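Local coordinates for protein 1,4-dihydroxy-2-naphthoyl-CoA hydrolase (Escherichia coli, PDB 1VH5) that hydrolyses 1,4-dihydroxy-2-naphthoyl-CoA to 1,4-dihydroxy-2-naphthoate in menaquinone biosynthesis and also acts on a wide range of other acyl-CoA thioesters, at residues G24-R29 and S60-E65; D36-T41 and S69-L74; L107-G110 and V115-I118. All coordinates share one frame; numbering follows the deposited sequence.

The three contacts are built around helix 57-74 and the curled antiparallel sheet of a hotdog fold. Interactions 1 and 2 share that helix: its 60-65 part packs on the turn at 24-29, its 69-74 part on strand 38-43, with centres about 12 Å apart. Their segments alternate along the chain, and the Arg29 O to Thr41 N pair, probably a hydrogen bond at 2.8 Å, joins them directly. Interaction 3 follows later in the sequence, its centre about 11 Å from that of interaction 2 and 19 Å from that of interaction 1; Trp116 packs against Ala71 and Gly72. Together they join the helix that carries Glu65 to the substrate-binding hairpin that begins at His108.

Interaction 1: G24-R29 and S60-E65; sequences GFLDIR and SVVLAE
Leu26 and Ile28 reach from the end of helix 22-25 to Val62 and Leu63 on helix 57-74. Leu26 leads with CD1, which lies 3.8 Å from Val62 CG1, the two side chains crossing at about a right angle. Asp27 then takes a positive phi of 60° in a Schellman motif that ends the short helix; with this change of direction Leu26 and Ile28 both face the long helix, while Asp27 stays clear. Ile28 covers most on this side and divides its branches. Its CD1 comes within 3.9 Å of Val62 CG1, and its CG2 rests 3.7 Å from CD1 of Leu63. That Leu63 methyl gets there because CG stands anti to the backbone N (chi1 176°), carrying the branch across toward the turn. Val62 CG1 meets the ends of Leu26 and Ile28, both arriving from the side of the turn. Trimming Ile28 to an alanine would probably open a gap beside Val62 and Leu63, since both touching methyls would be gone. Arg29 starts the next strand with its side chain turned from the helix; in one of its two conformers its NE gives Asp27 OD2 a hydrogen bond of 3.0 Å, part of a salt bridge. Asp27 has a second charged partner in Arg99. Met42 of strand 38-43 touches both Ile28 and Leu63, and Gly58 of the second subunit packs on Val62. Across the buried interface the chemistry is purely aliphatic, so shape and exclusion of water hold it; Val62 stands about one turn before Glu65, the inferred nucleophile or proton acceptor.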
ATOM      1  N   GLY A  24       5.798  12.190   4.544  1.00 17.18           N
ATOM      2  CA  GLY A  24       6.681  12.721   5.573  1.00 17.35           C
ATOM      3  C   GLY A  24       6.835  11.756   6.732  1.00 17.18           C
ATOM      4  O   GLY A  24       7.954  11.506   7.196  1.00 19.55           O
ATOM      5  N   PHE A  25       5.721  11.206   7.186  1.00 17.70           N
ATOM      6  CA  PHE A  25       5.714  10.247   8.303  1.00 17.98           C
ATOM      7  C   PHE A  25       6.632   9.062   8.045  1.00 16.84           C
ATOM      8  O   PHE A  25       7.320   8.608   8.948  1.00 17.45           O
ATOM      9  CB  PHE A  25       4.280   9.777   8.577  1.00 18.39           C
ATOM     10  CG  PHE A  25       4.120   8.905   9.818  1.00 18.83           C
ATOM     11  CD1 PHE A  25       4.262   9.448  11.094  1.00 20.44           C
ATOM     12  CD2 PHE A  25       3.769   7.559   9.705  1.00 19.50           C
ATOM     13  CE1 PHE A  25       4.093   8.674  12.234  1.00 21.15           C
ATOM     14  CE2 PHE A  25       3.604   6.766  10.854  1.00 21.08           C
ATOM     15  CZ  PHE A  25       3.771   7.338  12.118  1.00 20.94           C
ATOM     16  N   LEU A  26       6.624   8.548   6.811  1.00 16.39           N
ATOM     17  CA  LEU A  26       7.438   7.388   6.491  1.00 15.90           C
ATOM     18  C   LEU A  26       8.852   7.719   5.995  1.00 17.20           C
ATOM     19  O   LEU A  26       9.614   6.804   5.634  1.00 16.98           O
ATOM     20  CB  LEU A  26       6.728   6.488   5.463  1.00 16.40           C
ATOM     21  CG  LEU A  26       5.375   5.921   5.867  1.00 16.06           C
ATOM     22  CD1 LEU A  26       4.873   4.998   4.726  1.00 16.62           C
ATOM     23  CD2 LEU A  26       5.467   5.108   7.159  1.00 16.91           C
ATOM     24  N   ASP A  27       9.178   9.015   5.922  1.00 17.03           N
ATOM     25  CA  ASP A  27      10.488   9.463   5.411  1.00 18.00           C
ATOM     26  C   ASP A  27      10.737   9.027   3.981  1.00 16.16           C
ATOM     27  O   ASP A  27      11.845   8.653   3.628  1.00 17.53           O
ATOM     28  CB  ASP A  27      11.634   8.966   6.325  1.00 18.27           C
ATOM     29  CG  ASP A  27      12.977   9.632   6.040  1.00 20.46           C
ATOM     30  OD1 ASP A  27      14.006   8.914   6.146  1.00 22.12           O
ATOM     31  OD2 ASP A  27      13.075  10.838   5.717  1.00 23.05           O
ATOM     32  N   ILE A  28       9.685   9.065   3.174  1.00 15.94           N
ATOM     33  CA  ILE A  28       9.884   8.916   1.743  1.00 16.29           C
ATOM     34  C   ILE A  28      10.556  10.197   1.214  1.00 16.29           C
ATOM     35  O   ILE A  28      10.072  11.310   1.500  1.00 18.02           O
ATOM     36  CB  ILE A  28       8.526   8.609   1.075  1.00 15.80           C
ATOM     37  CG1 ILE A  28       8.088   7.190   1.474  1.00 16.71           C
ATOM     38  CG2 ILE A  28       8.634   8.691  -0.445  1.00 16.02           C
ATOM     39  CD1 ILE A  28       6.587   6.865   1.176  1.00 16.73           C
ATOM     40  N   ARG A  29      11.643  10.030   0.452  1.00 16.04           N
ATOM     41  CA  ARG A  29      12.436  11.158  -0.029  1.00 17.16           C
ATOM     42  C   ARG A  29      12.579  11.017  -1.541  1.00 15.91           C
ATOM     43  O   ARG A  29      13.155  10.042  -2.032  1.00 16.35           O
ATOM     44  CB  ARG A  29      13.852  11.126   0.576  0.50 17.96           C
ATOM     45  CG  ARG A  29      13.978  10.952   2.073  0.50 20.41           C
ATOM     46  CD  ARG A  29      15.355  11.336   2.613  0.50 21.68           C
ATOM     47  NE  ARG A  29      15.525  10.982   4.021  0.50 21.60           N
ATOM     48  CZ  ARG A  29      16.584  10.364   4.544  0.50 22.19           C
ATOM     49  NH1 ARG A  29      16.615  10.100   5.848  0.50 22.17           N
ATOM     50  NH2 ARG A  29      17.598   9.995   3.773  0.50 23.38           N
ATOM     51  N   SER A  60       5.701  -0.824   0.446  1.00 12.59           N
ATOM     52  CA  SER A  60       6.175  -0.780  -0.941  1.00 12.45           C
ATOM     53  C   SER A  60       5.130  -0.109  -1.817  1.00 12.35           C
ATOM     54  O   SER A  60       5.453   0.682  -2.686  1.00 12.95           O
ATOM     55  CB  SER A  60       6.454  -2.151  -1.476  1.00 12.42           C
ATOM     56  OG  SER A  60       7.548  -2.751  -0.813  1.00 16.71           O
ATOM     57  N   VAL A  61       3.863  -0.435  -1.594  1.00 11.95           N
ATOM     58  CA  VAL A  61       2.771   0.156  -2.386  1.00 11.93           C
ATOM     59  C   VAL A  61       2.578   1.627  -2.029  1.00 11.83           C
ATOM     60  O   VAL A  61       2.311   2.453  -2.902  1.00 11.87           O
ATOM     61  CB  VAL A  61       1.475  -0.678  -2.266  1.00 12.27           C
ATOM     62  CG1 VAL A  61       0.360  -0.010  -3.090  1.00 12.93           C
ATOM     63  CG2 VAL A  61       1.716  -2.112  -2.765  1.00 13.96           C
ATOM     64  N   VAL A  62       2.724   1.990  -0.757  1.00 11.62           N
ATOM     65  CA  VAL A  62       2.743   3.412  -0.423  1.00 11.98           C
ATOM     66  C   VAL A  62       3.828   4.153  -1.226  1.00 11.32           C
ATOM     67  O   VAL A  62       3.581   5.213  -1.802  1.00 12.49           O
ATOM     68  CB  VAL A  62       2.972   3.664   1.082  1.00 12.79           C
ATOM     69  CG1 VAL A  62       3.109   5.170   1.346  1.00 14.12           C
ATOM     70  CG2 VAL A  62       1.796   3.109   1.918  1.00 13.70           C
ATOM     71  N   LEU A  63       5.018   3.584  -1.274  1.00 11.89           N
ATOM     72  CA  LEU A  63       6.113   4.206  -2.016  1.00 12.87           C
ATOM     73  C   LEU A  63       5.730   4.330  -3.505  1.00 12.29           C
ATOM     74  O   LEU A  63       5.836   5.435  -4.112  1.00 12.49           O
ATOM     75  CB  LEU A  63       7.432   3.448  -1.801  1.00 13.18           C
ATOM     76  CG  LEU A  63       8.634   3.981  -2.614  1.00 13.24           C
ATOM     77  CD1 LEU A  63       8.980   5.426  -2.221  1.00 13.48           C
ATOM     78  CD2 LEU A  63       9.829   3.065  -2.394  1.00 15.84           C
ATOM     79  N   ALA A  64       5.241   3.233  -4.098  1.00 12.26           N
ATOM     80  CA  ALA A  64       4.892   3.233  -5.521  1.00 12.55           C
ATOM     81  C   ALA A  64       3.811   4.261  -5.803  1.00 11.83           C
ATOM     82  O   ALA A  64       3.910   5.017  -6.792  1.00 12.68           O
ATOM     83  CB  ALA A  64       4.426   1.847  -5.969  1.00 13.03           C
ATOM     84  N   GLU A  65       2.750   4.301  -4.989  1.00 12.51           N
ATOM     85  CA  GLU A  65       1.657   5.219  -5.264  1.00 12.59           C
ATOM     86  C   GLU A  65       2.106   6.656  -5.026  1.00 12.71           C
ATOM     87  O   GLU A  65       1.661   7.566  -5.732  1.00 13.87           O
ATOM     88  CB  GLU A  65       0.407   4.881  -4.418  1.00 13.68           C
ATOM     89  CG  GLU A  65      -0.784   5.770  -4.787  1.00 17.54           C
ATOM     90  CD  GLU A  65      -2.133   5.114  -4.671  1.00 18.49           C
ATOM     91  OE1 GLU A  65      -2.228   3.857  -4.625  1.00 20.07           O
ATOM     92  OE2 GLU A  65      -3.091   5.900  -4.611  1.00 19.97           O
TER

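Interaction 2: D36-T41 and S69-L74; sequences DTLEAT and SVAGYL
Leu38 lays its CD2 methyl over CG1 of Val70 and over CB and the backbone N of Ala71, on helix 57-74. That single methyl does all the close touching: it lies 4.0 Å from Ala71 CB and, in the conformer of Val70 described, 3.9 Å from Val70 CG1. It is also 4.0 Å from Ala71 N, so it sits against the helix backbone at the junction of the two residues. The leucine and valine side chains cross at about a right angle, meeting through one methyl of each. Leu38 can reach the helix because its CG stands anti to the backbone N (chi1 -173°), which extends the side chain off the strand, and the second torsion (61°, for CD1) leaves CD2 extended, pointing at the helix. On the other side, Val70 presents CG1, while Ala71 has just its CB to offer. A residue this small is consistent with the close approach of the strand: the CA atoms of Leu38 and Ala71, 6.8 Å apart, are the nearest pair across the contact. Leu74, a turn further on, directs its CB toward the strand but only borders the contact. The helix itself is tied by regular backbone bonds, such as Leu74 N to Val70 O at 2.9 Å. The same apolar layer continues through Phe30 and Leu14, each touching both Leu38 and Val70, and through Ile67, one turn back on the helix, which packs on Leu38 and Ala40. Leu38 is meanwhile bonded through its backbone to Cys104 of the neighbouring strand. A long helix lying on the concave side of a curled antiparallel sheet, sealed by aliphatic side chains from the strands, is the signature of the hotdog fold of this thioesterase family.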
ATOM      1  N   ASP A  36      12.522  11.494 -17.940  1.00 16.87           N
ATOM      2  CA  ASP A  36      11.386  10.588 -18.128  1.00 17.40           C
ATOM      3  C   ASP A  36      11.239   9.564 -17.012  1.00 17.27           C
ATOM      4  O   ASP A  36      10.585   8.538 -17.229  1.00 17.36           O
ATOM      5  CB  ASP A  36      11.441   9.911 -19.535  1.00 19.66           C
ATOM      6  CG  ASP A  36      12.711   9.117 -19.762  1.00 21.46           C
ATOM      7  OD1 ASP A  36      13.053   8.794 -20.935  1.00 25.95           O
ATOM      8  OD2 ASP A  36      13.445   8.749 -18.840  1.00 20.97           O
ATOM      9  N   THR A  37      11.862   9.835 -15.864  1.00 16.72           N
ATOM     10  CA  THR A  37      11.762   8.943 -14.710  1.00 17.05           C
ATOM     11  C   THR A  37      11.744   9.760 -13.447  1.00 15.49           C
ATOM     12  O   THR A  37      12.224  10.886 -13.411  1.00 17.17           O
ATOM     13  CB  THR A  37      12.887   7.910 -14.620  1.00 18.18           C
ATOM     14  OG1 THR A  37      14.147   8.574 -14.527  1.00 19.70           O
ATOM     15  CG2 THR A  37      12.994   7.061 -15.890  1.00 19.62           C
ATOM     16  N   LEU A  38      11.174   9.181 -12.391  1.00 15.58           N
ATOM     17  CA  LEU A  38      11.175   9.822 -11.075  1.00 14.93           C
ATOM     18  C   LEU A  38      11.588   8.786 -10.028  1.00 14.94           C
ATOM     19  O   LEU A  38      11.069   7.668 -10.042  1.00 16.14           O
ATOM     20  CB  LEU A  38       9.811  10.445 -10.802  1.00 15.82           C
ATOM     21  CG  LEU A  38       9.627  11.303  -9.560  1.00 15.67           C
ATOM     22  CD1 LEU A  38      10.552  12.538  -9.547  1.00 17.27           C
ATOM     23  CD2 LEU A  38       8.172  11.702  -9.435  1.00 15.46           C
ATOM     24  N   GLU A  39      12.545   9.103  -9.146  1.00 14.87           N
ATOM     25  CA  GLU A  39      12.979   8.146  -8.121  1.00 16.00           C
ATOM     26  C   GLU A  39      12.817   8.723  -6.728  1.00 15.98           C
ATOM     27  O   GLU A  39      13.054   9.916  -6.480  1.00 16.71           O
ATOM     28  CB  GLU A  39      14.457   7.744  -8.267  1.00 17.38           C
ATOM     29  CG  GLU A  39      14.846   7.300  -9.658  1.00 20.68           C
ATOM     30  CD  GLU A  39      16.317   6.944  -9.798  1.00 22.62           C
ATOM     31  OE1 GLU A  39      17.080   7.073  -8.805  1.00 24.50           O
ATOM     32  OE2 GLU A  39      16.699   6.516 -10.916  1.00 26.09           O
ATOM     33  N   ALA A  40      12.400   7.846  -5.806  1.00 16.29           N
ATOM     34  CA  ALA A  40      12.341   8.193  -4.396  1.00 15.72           C
ATOM     35  C   ALA A  40      12.777   7.005  -3.554  1.00 14.94           C
ATOM     36  O   ALA A  40      12.612   5.846  -3.967  1.00 14.99           O
ATOM     37  CB  ALA A  40      10.981   8.632  -4.015  1.00 16.86           C
ATOM     38  N   THR A  41      13.307   7.279  -2.361  1.00 14.35           N
ATOM     39  CA  THR A  41      13.657   6.197  -1.438  1.00 15.81           C
ATOM     40  C   THR A  41      12.814   6.227  -0.166  1.00 15.07           C
ATOM     41  O   THR A  41      12.163   7.186   0.145  1.00 15.96           O
ATOM     42  CB  THR A  41      15.142   6.236  -1.046  1.00 15.03           C
ATOM     43  OG1 THR A  41      15.402   7.468  -0.349  1.00 17.72           O
ATOM     44  CG2 THR A  41      16.049   6.182  -2.270  1.00 16.76           C
ATOM     45  N   SER A  69       1.768   9.019  -8.238  1.00 13.67           N
ATOM     46  CA  SER A  69       0.795  10.122  -8.179  1.00 14.52           C
ATOM     47  C   SER A  69       1.420  11.470  -8.501  1.00 15.13           C
ATOM     48  O   SER A  69       0.822  12.266  -9.223  1.00 15.90           O
ATOM     49  CB  SER A  69       0.202  10.234  -6.767  0.65 16.13           C
ATOM     50  OG  SER A  69      -0.497   9.058  -6.409  0.65 17.41           O
ATOM     51  N   VAL A  70       2.612  11.745  -7.962  1.00 14.51           N
ATOM     52  CA  VAL A  70       3.287  13.009  -8.255  1.00 14.99           C
ATOM     53  C   VAL A  70       3.776  13.004  -9.704  1.00 14.79           C
ATOM     54  O   VAL A  70       3.609  13.998 -10.391  1.00 14.67           O
ATOM     55  CB  VAL A  70       4.614  13.099  -7.389  0.65 16.36           C
ATOM     56  CG1 VAL A  70       5.596  14.151  -7.950  0.65 16.05           C
ATOM     57  CG2 VAL A  70       4.333  13.356  -5.931  0.65 19.08           C
ATOM     58  N   ALA A  71       4.297  11.878 -10.203  1.00 13.72           N
ATOM     59  CA  ALA A  71       4.731  11.833 -11.614  1.00 13.54           C
ATOM     60  C   ALA A  71       3.555  12.143 -12.524  1.00 13.32           C
ATOM     61  O   ALA A  71       3.669  12.927 -13.495  1.00 14.01           O
ATOM     62  CB  ALA A  71       5.329  10.468 -11.949  1.00 14.18           C
ATOM     63  N   GLY A  72       2.402  11.569 -12.210  1.00 12.49           N
ATOM     64  CA  GLY A  72       1.187  11.807 -12.995  1.00 12.40           C
ATOM     65  C   GLY A  72       0.831  13.288 -13.010  1.00 12.50           C
ATOM     66  O   GLY A  72       0.525  13.875 -14.076  1.00 12.72           O
ATOM     67  N   TYR A  73       0.818  13.925 -11.820  1.00 13.88           N
ATOM     68  CA  TYR A  73       0.530  15.362 -11.699  1.00 13.96           C
ATOM     69  C   TYR A  73       1.514  16.179 -12.545  1.00 13.18           C
ATOM     70  O   TYR A  73       1.107  17.116 -13.255  1.00 14.54           O
ATOM     71  CB  TYR A  73       0.633  15.763 -10.207  1.00 15.05           C
ATOM     72  CG  TYR A  73       0.697  17.285 -10.002  1.00 16.81           C
ATOM     73  CD1 TYR A  73      -0.439  18.082 -10.161  1.00 18.74           C
ATOM     74  CD2 TYR A  73       1.899  17.899  -9.643  1.00 19.26           C
ATOM     75  CE1 TYR A  73      -0.378  19.487  -9.982  1.00 19.66           C
ATOM     76  CE2 TYR A  73       1.962  19.293  -9.439  1.00 19.04           C
ATOM     77  CZ  TYR A  73       0.816  20.058  -9.611  1.00 19.14           C
ATOM     78  OH  TYR A  73       0.877  21.433  -9.434  1.00 24.66           O
ATOM     79  N   LEU A  74       2.791  15.810 -12.500  1.00 14.60           N
ATOM     80  CA  LEU A  74       3.813  16.550 -13.245  1.00 14.98           C
ATOM     81  C   LEU A  74       3.652  16.435 -14.752  1.00 14.27           C
ATOM     82  O   LEU A  74       4.260  17.246 -15.487  1.00 15.12           O
ATOM     83  CB  LEU A  74       5.235  16.147 -12.841  1.00 15.79           C
ATOM     84  CG  LEU A  74       5.618  16.428 -11.373  1.00 16.79           C
ATOM     85  CD1 LEU A  74       6.945  15.766 -11.039  1.00 18.02           C
ATOM     86  CD2 LEU A  74       5.712  17.938 -11.070  1.00 16.90           C
TER

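Interaction 3: L107-G110 and V115-I118; sequences LHLG and VWQI
A classic beta bulge opens the hairpin of strands 108-109 and 113-121, which carries the substrate-binding residues His108 to His113 on its first strand, its turn and the start of its second strand. Leu107 and His108 both face Val115, and both give their backbone N-H to its carbonyl oxygen. Leu107 N is 2.7 Å from Val115 O and tilted 27° from the carbonyl plane; His108 N, at 3.1 Å, lies in that plane on a lone pair. In return Val115 N bonds to His108 O at 2.9 Å, so His108 and Val115 form an antiparallel hydrogen-bonded pair, with their CB atoms on the same face of the sheet. Leu107 also lies against the facing strand. Its CD1 lies 3.9 Å from Val115 CG1 and 3.7 Å from Gln117 OE1, while its CG and CD2 rest along CB of Gln117, giving an aliphatic patch with the glutamine's amide oxygen at its border. With CG anti to the backbone N (chi1 176°), the His108 ring leans along its own strand, and Gly110 N stands 3.6 Å above one face of it, offset toward the rim. Leu109 works from the other side of the sheet: its CD2 approaches Trp116 CZ2 obliquely at 3.5 Å, with CH2 next nearest. The indole NE1 is bonded to Gln114 OE1, which helps to fix the ring. Beneath, Trp116 packs on Ala71 of helix 57-74 and on Cys104 and Pro106 of strand 99-106, and Ile4 and Cys75 touch both it and Leu109. Strand 127-138 continues the sheet through backbone bonds between Leu133 and Trp116; the hairpin's first strand lies at the surface, and the indole sits between sheet and helix.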
ATOM      1  N   LEU A 107       4.166   4.143 -18.694  1.00 14.32           N
ATOM      2  CA  LEU A 107       3.776   3.161 -19.718  1.00 14.27           C
ATOM      3  C   LEU A 107       2.806   3.818 -20.689  1.00 14.58           C
ATOM      4  O   LEU A 107       2.756   3.430 -21.869  1.00 17.01           O
ATOM      5  CB  LEU A 107       3.149   1.908 -19.105  1.00 14.91           C
ATOM      6  CG  LEU A 107       4.058   1.093 -18.194  1.00 15.00           C
ATOM      7  CD1 LEU A 107       3.334  -0.183 -17.748  1.00 18.46           C
ATOM      8  CD2 LEU A 107       5.429   0.768 -18.807  1.00 16.46           C
ATOM      9  N   HIS A 108       2.046   4.815 -20.218  1.00 14.00           N
ATOM     10  CA  HIS A 108       1.047   5.489 -21.058  1.00 15.50           C
ATOM     11  C   HIS A 108       0.795   6.864 -20.487  1.00 14.02           C
ATOM     12  O   HIS A 108       0.477   6.992 -19.303  1.00 14.33           O
ATOM     13  CB  HIS A 108      -0.268   4.671 -21.072  1.00 17.38           C
ATOM     14  CG  HIS A 108      -1.360   5.335 -21.835  1.00 19.27           C
ATOM     15  ND1 HIS A 108      -1.241   5.600 -23.181  1.00 20.02           N
ATOM     16  CD2 HIS A 108      -2.575   5.794 -21.459  1.00 21.55           C
ATOM     17  CE1 HIS A 108      -2.348   6.189 -23.608  1.00 19.92           C
ATOM     18  NE2 HIS A 108      -3.169   6.319 -22.583  1.00 21.48           N
ATOM     19  N   LEU A 109       0.875   7.881 -21.344  1.00 15.16           N
ATOM     20  CA  LEU A 109       0.513   9.234 -20.968  1.00 15.02           C
ATOM     21  C   LEU A 109      -0.514   9.709 -21.954  1.00 17.59           C
ATOM     22  O   LEU A 109      -0.160  10.273 -22.992  1.00 18.55           O
ATOM     23  CB  LEU A 109       1.734  10.155 -20.976  1.00 16.93           C
ATOM     24  CG  LEU A 109       2.817   9.820 -19.953  1.00 17.49           C
ATOM     25  CD1 LEU A 109       4.002  10.761 -20.194  1.00 19.30           C
ATOM     26  CD2 LEU A 109       2.309   9.924 -18.531  1.00 19.76           C
ATOM     27  N   GLY A 110      -1.775   9.483 -21.620  1.00 17.97           N
ATOM     28  CA  GLY A 110      -2.888   9.774 -22.505  1.00 19.35           C
ATOM     29  C   GLY A 110      -3.516  11.098 -22.142  1.00 19.68           C
ATOM     30  O   GLY A 110      -3.097  11.792 -21.188  1.00 20.04           O
ATOM     31  N   VAL A 115      -0.715   5.405 -17.210  1.00 11.66           N
ATOM     32  CA  VAL A 115      -0.258   4.202 -16.537  1.00 11.47           C
ATOM     33  C   VAL A 115       1.220   4.353 -16.243  1.00 12.64           C
ATOM     34  O   VAL A 115       2.005   4.710 -17.130  1.00 13.00           O
ATOM     35  CB  VAL A 115      -0.498   2.945 -17.396  1.00 12.96           C
ATOM     36  CG1 VAL A 115       0.002   1.638 -16.678  1.00 13.76           C
ATOM     37  CG2 VAL A 115      -1.988   2.849 -17.798  1.00 13.93           C
ATOM     38  N   TRP A 116       1.580   4.107 -14.979  1.00 11.33           N
ATOM     39  CA  TRP A 116       2.941   4.262 -14.488  1.00 11.58           C
ATOM     40  C   TRP A 116       3.441   2.896 -14.028  1.00 12.35           C
ATOM     41  O   TRP A 116       2.674   2.139 -13.401  1.00 13.30           O
ATOM     42  CB  TRP A 116       2.921   5.238 -13.301  1.00 12.01           C
ATOM     43  CG  TRP A 116       2.599   6.637 -13.709  1.00 12.43           C
ATOM     44  CD1 TRP A 116       1.395   7.250 -13.709  1.00 11.88           C
ATOM     45  CD2 TRP A 116       3.511   7.550 -14.311  1.00 12.01           C
ATOM     46  NE1 TRP A 116       1.500   8.537 -14.207  1.00 12.22           N
ATOM     47  CE2 TRP A 116       2.792   8.726 -14.614  1.00 12.46           C
ATOM     48  CE3 TRP A 116       4.881   7.489 -14.624  1.00 13.73           C
ATOM     49  CZ2 TRP A 116       3.395   9.852 -15.188  1.00 13.29           C
ATOM     50  CZ3 TRP A 116       5.493   8.623 -15.190  1.00 13.76           C
ATOM     51  CH2 TRP A 116       4.737   9.784 -15.463  1.00 15.19           C
ATOM     52  N   GLN A 117       4.708   2.589 -14.303  1.00 12.79           N
ATOM     53  CA  GLN A 117       5.343   1.389 -13.760  1.00 12.15           C
ATOM     54  C   GLN A 117       6.336   1.847 -12.693  1.00 12.55           C
ATOM     55  O   GLN A 117       7.205   2.719 -12.940  1.00 14.38           O
ATOM     56  CB  GLN A 117       6.044   0.631 -14.859  1.00 14.10           C
ATOM     57  CG  GLN A 117       6.672  -0.731 -14.434  1.00 16.71           C
ATOM     58  CD  GLN A 117       7.006  -1.556 -15.673  1.00 21.49           C
ATOM     59  OE1 GLN A 117       6.133  -2.173 -16.278  1.00 24.90           O
ATOM     60  NE2 GLN A 117       8.233  -1.506 -16.080  1.00 24.48           N
ATOM     61  N   ILE A 118       6.236   1.272 -11.490  1.00 12.04           N
ATOM     62  CA  ILE A 118       7.201   1.592 -10.461  1.00 13.24           C
ATOM     63  C   ILE A 118       7.863   0.292 -10.000  1.00 12.82           C
ATOM     64  O   ILE A 118       7.187  -0.636  -9.522  1.00 13.52           O
ATOM     65  CB  ILE A 118       6.595   2.320  -9.249  1.00 12.66           C
ATOM     66  CG1 ILE A 118       5.722   3.522  -9.650  1.00 14.73           C
ATOM     67  CG2 ILE A 118       7.770   2.706  -8.305  1.00 14.26           C
ATOM     68  CD1 ILE A 118       4.264   3.159  -9.980  1.00 15.21           C
TER